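Local coordinates for isochorismatase family protein (Enterococcus faecalis, PDB 2A67) that is of unconfirmed function but, as a member of the isochorismatase family, probably acts as a hydrolase, at residues L9-K14 against I48-E53. Sequence-based numbering, arbitrary orientation.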
loop_
_atom_site.group_PDB
_atom_site.type_symbol
_atom_site.label_atom_id
_atom_site.label_comp_id
_atom_site.label_asym_id
_atom_site.label_seq_id
_atom_site.Cartn_x
_atom_site.Cartn_y
_atom_site.Cartn_z
ATOM N N LEU D 9 9.399 -13.536 3.631
ATOM C CA LEU D 9 8.931 -13.636 5.016
ATOM C C LEU D 9 9.351 -12.382 5.777
ATOM O O LEU D 9 10.530 -12.207 6.047
ATOM C CB LEU D 9 9.495 -14.901 5.694
ATOM C CG LEU D 9 9.141 -16.260 5.007
ATOM C CD1 LEU D 9 9.795 -17.374 5.736
ATOM C CD2 LEU D 9 7.633 -16.446 4.945
ATOM N N ILE D 10 8.377 -11.532 6.103
ATOM C CA ILE D 10 8.651 -10.155 6.469
ATOM C C ILE D 10 8.627 -9.931 7.996
ATOM O O ILE D 10 7.616 -10.139 8.694
ATOM C CB ILE D 10 7.700 -9.159 5.740
ATOM C CG1 ILE D 10 7.826 -9.287 4.215
ATOM C CG2 ILE D 10 7.967 -7.665 6.254
ATOM C CD1 ILE D 10 6.629 -8.685 3.484
ATOM N N ASP D 11 9.774 -9.501 8.496
ATOM C CA ASP D 11 9.923 -8.966 9.873
ATOM C C ASP D 11 9.433 -9.893 10.960
ATOM O O ASP D 11 8.820 -9.437 11.932
ATOM C CB ASP D 11 9.203 -7.604 10.036
ATOM C CG ASP D 11 9.816 -6.472 9.203
ATOM O OD1 ASP D 11 10.839 -6.645 8.527
ATOM O OD2 ASP D 11 9.258 -5.358 9.221
ATOM N N PHE D 12 9.700 -11.178 10.826
ATOM C CA PHE D 12 9.425 -12.149 11.866
ATOM C C PHE D 12 10.541 -12.151 12.912
ATOM O O PHE D 12 11.272 -13.150 13.066
ATOM C CB PHE D 12 9.316 -13.552 11.273
ATOM C CG PHE D 12 8.011 -13.838 10.621
ATOM C CD1 PHE D 12 6.806 -13.683 11.332
ATOM C CD2 PHE D 12 7.970 -14.307 9.311
ATOM C CE1 PHE D 12 5.571 -14.016 10.711
ATOM C CE2 PHE D 12 6.734 -14.634 8.682
ATOM C CZ PHE D 12 5.557 -14.492 9.382
ATOM N N GLN D 13 10.622 -11.052 13.660
ATOM C CA GLN D 13 11.704 -10.802 14.628
ATOM C C GLN D 13 11.180 -10.689 16.086
ATOM O O GLN D 13 10.086 -10.152 16.328
ATOM C CB GLN D 13 12.431 -9.519 14.227
ATOM C CG GLN D 13 12.948 -9.504 12.732
ATOM C CD GLN D 13 13.262 -8.113 12.285
ATOM O OE1 GLN D 13 12.469 -7.480 11.617
ATOM N NE2 GLN D 13 14.429 -7.611 12.673
ATOM N N LYS D 14 11.982 -11.198 17.031
ATOM C CA LYS D 14 11.595 -11.311 18.446
ATOM C C LYS D 14 11.016 -10.012 19.015
ATOM O O LYS D 14 9.957 -10.026 19.646
ATOM C CB LYS D 14 12.782 -11.771 19.283
ATOM C CG LYS D 14 13.457 -13.027 18.752
ATOM C CD LYS D 14 14.575 -13.433 19.706
ATOM C CE LYS D 14 15.763 -14.036 18.996
ATOM N NZ LYS D 14 17.013 -13.625 19.781
ATOM N N ILE D 48 13.387 -16.002 1.462
ATOM C CA ILE D 48 14.002 -14.676 1.732
ATOM C C ILE D 48 13.373 -14.111 2.986
ATOM O O ILE D 48 12.161 -13.843 3.021
ATOM C CB ILE D 48 13.786 -13.705 0.587
ATOM C CG1 ILE D 48 14.273 -14.303 -0.739
ATOM C CG2 ILE D 48 14.517 -12.319 0.857
ATOM C CD1 ILE D 48 13.663 -13.662 -2.011
ATOM N N PHE D 49 14.189 -13.914 4.031
ATOM C CA PHE D 49 13.718 -13.294 5.249
ATOM C C PHE D 49 14.044 -11.803 5.197
ATOM O O PHE D 49 15.184 -11.416 4.880
ATOM C CB PHE D 49 14.430 -13.883 6.465
ATOM C CG PHE D 49 14.023 -15.278 6.796
ATOM C CD1 PHE D 49 14.757 -16.364 6.305
ATOM C CD2 PHE D 49 12.921 -15.521 7.595
ATOM C CE1 PHE D 49 14.405 -17.634 6.615
ATOM C CE2 PHE D 49 12.563 -16.833 7.909
ATOM C CZ PHE D 49 13.308 -17.872 7.415
ATOM N N VAL D 50 13.062 -10.971 5.507
ATOM C CA VAL D 50 13.298 -9.510 5.625
ATOM C C VAL D 50 13.335 -9.156 7.121
ATOM O O VAL D 50 12.482 -9.581 7.894
ATOM C CB VAL D 50 12.236 -8.679 4.842
ATOM C CG1 VAL D 50 12.499 -7.176 5.026
ATOM C CG2 VAL D 50 12.289 -9.081 3.297
ATOM N N GLN D 51 14.380 -8.448 7.523
ATOM C CA GLN D 51 14.519 -7.992 8.900
ATOM C C GLN D 51 14.663 -6.479 8.924
ATOM O O GLN D 51 15.480 -5.888 8.194
ATOM C CB GLN D 51 15.730 -8.652 9.554
ATOM C CG GLN D 51 15.540 -10.153 9.774
ATOM C CD GLN D 51 16.798 -10.831 10.213
ATOM O OE1 GLN D 51 17.569 -11.313 9.388
ATOM N NE2 GLN D 51 17.047 -10.850 11.525
ATOM N N HIS D 52 13.816 -5.876 9.753
ATOM C CA HIS D 52 13.762 -4.433 9.945
ATOM C C HIS D 52 14.832 -4.067 10.993
ATOM O O HIS D 52 15.194 -4.867 11.848
ATOM C CB HIS D 52 12.351 -4.035 10.406
ATOM C CG HIS D 52 12.078 -2.570 10.300
ATOM N ND1 HIS D 52 12.159 -1.726 11.388
ATOM C CD2 HIS D 52 11.771 -1.786 9.239
ATOM C CE1 HIS D 52 11.872 -0.492 11.013
ATOM N NE2 HIS D 52 11.641 -0.495 9.718
ATOM N N GLU D 53 15.388 -2.888 10.860
ATOM C CA GLU D 53 16.361 -2.381 11.858
ATOM C C GLU D 53 16.025 -0.926 12.105
ATOM O O GLU D 53 15.723 -0.194 11.165
ATOM C CB GLU D 53 17.795 -2.563 11.350
ATOM C CG GLU D 53 18.203 -1.772 10.081
ATOM C CD GLU D 53 19.518 -2.251 9.509
ATOM O OE1 GLU D 53 19.580 -3.390 9.023
ATOM O OE2 GLU D 53 20.538 -1.523 9.565
HETATM O O HOH W 1 11.518 -12.278 8.597
#
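Leu9 and Phe49 pair in parallel register, as do Ile10 and Val50, where strands 5-10 and 47-52 lie side by side. Helix 26-42 connects them, which makes a beta-alpha-beta unit of the parallel sheet. The strand part is tightly packed. Leu9 N donates to Ile48 O at 2.8 Å, and Val50 N returns a bond to Leu9 O. Leu9 and Phe49 point the same way, and Leu9 CD1 reaches Phe49 CE2 at 3.6 Å. Val33 and Ile37 of helix 26-42 also touch Leu9.

Beyond Ile10 segment 9-14 leaves the sheet, and the contact becomes polar. Asp11 N still bonds Val50 O, at a bent 145°. One water bridges the backbones: it donates to Leu9 O and Val50 O and accepts from Phe12 N. Gln13 CG lies beside its backbone N (chi1 -54°), and the extended chain carries the amide to His52. Its OE1 accepts from His52 N at 2.8 Å, with the donor tilted 33° from the carbonyl plane. Its NE2 meets a lone pair of His52 O in plane at 3.0 Å, and also bonds Trp64 O. The looser side is at partly exposed His52, whose ring leads away.

Two bonds to His52 fix the rotation of the Gln13 amide. Asp11 OD2 forms a salt bridge to Lys81, and its side chain touches Cys114. This grouping is consistent with the family's Asp-Lys-Cys catalytic triad, though catalysis is not established here.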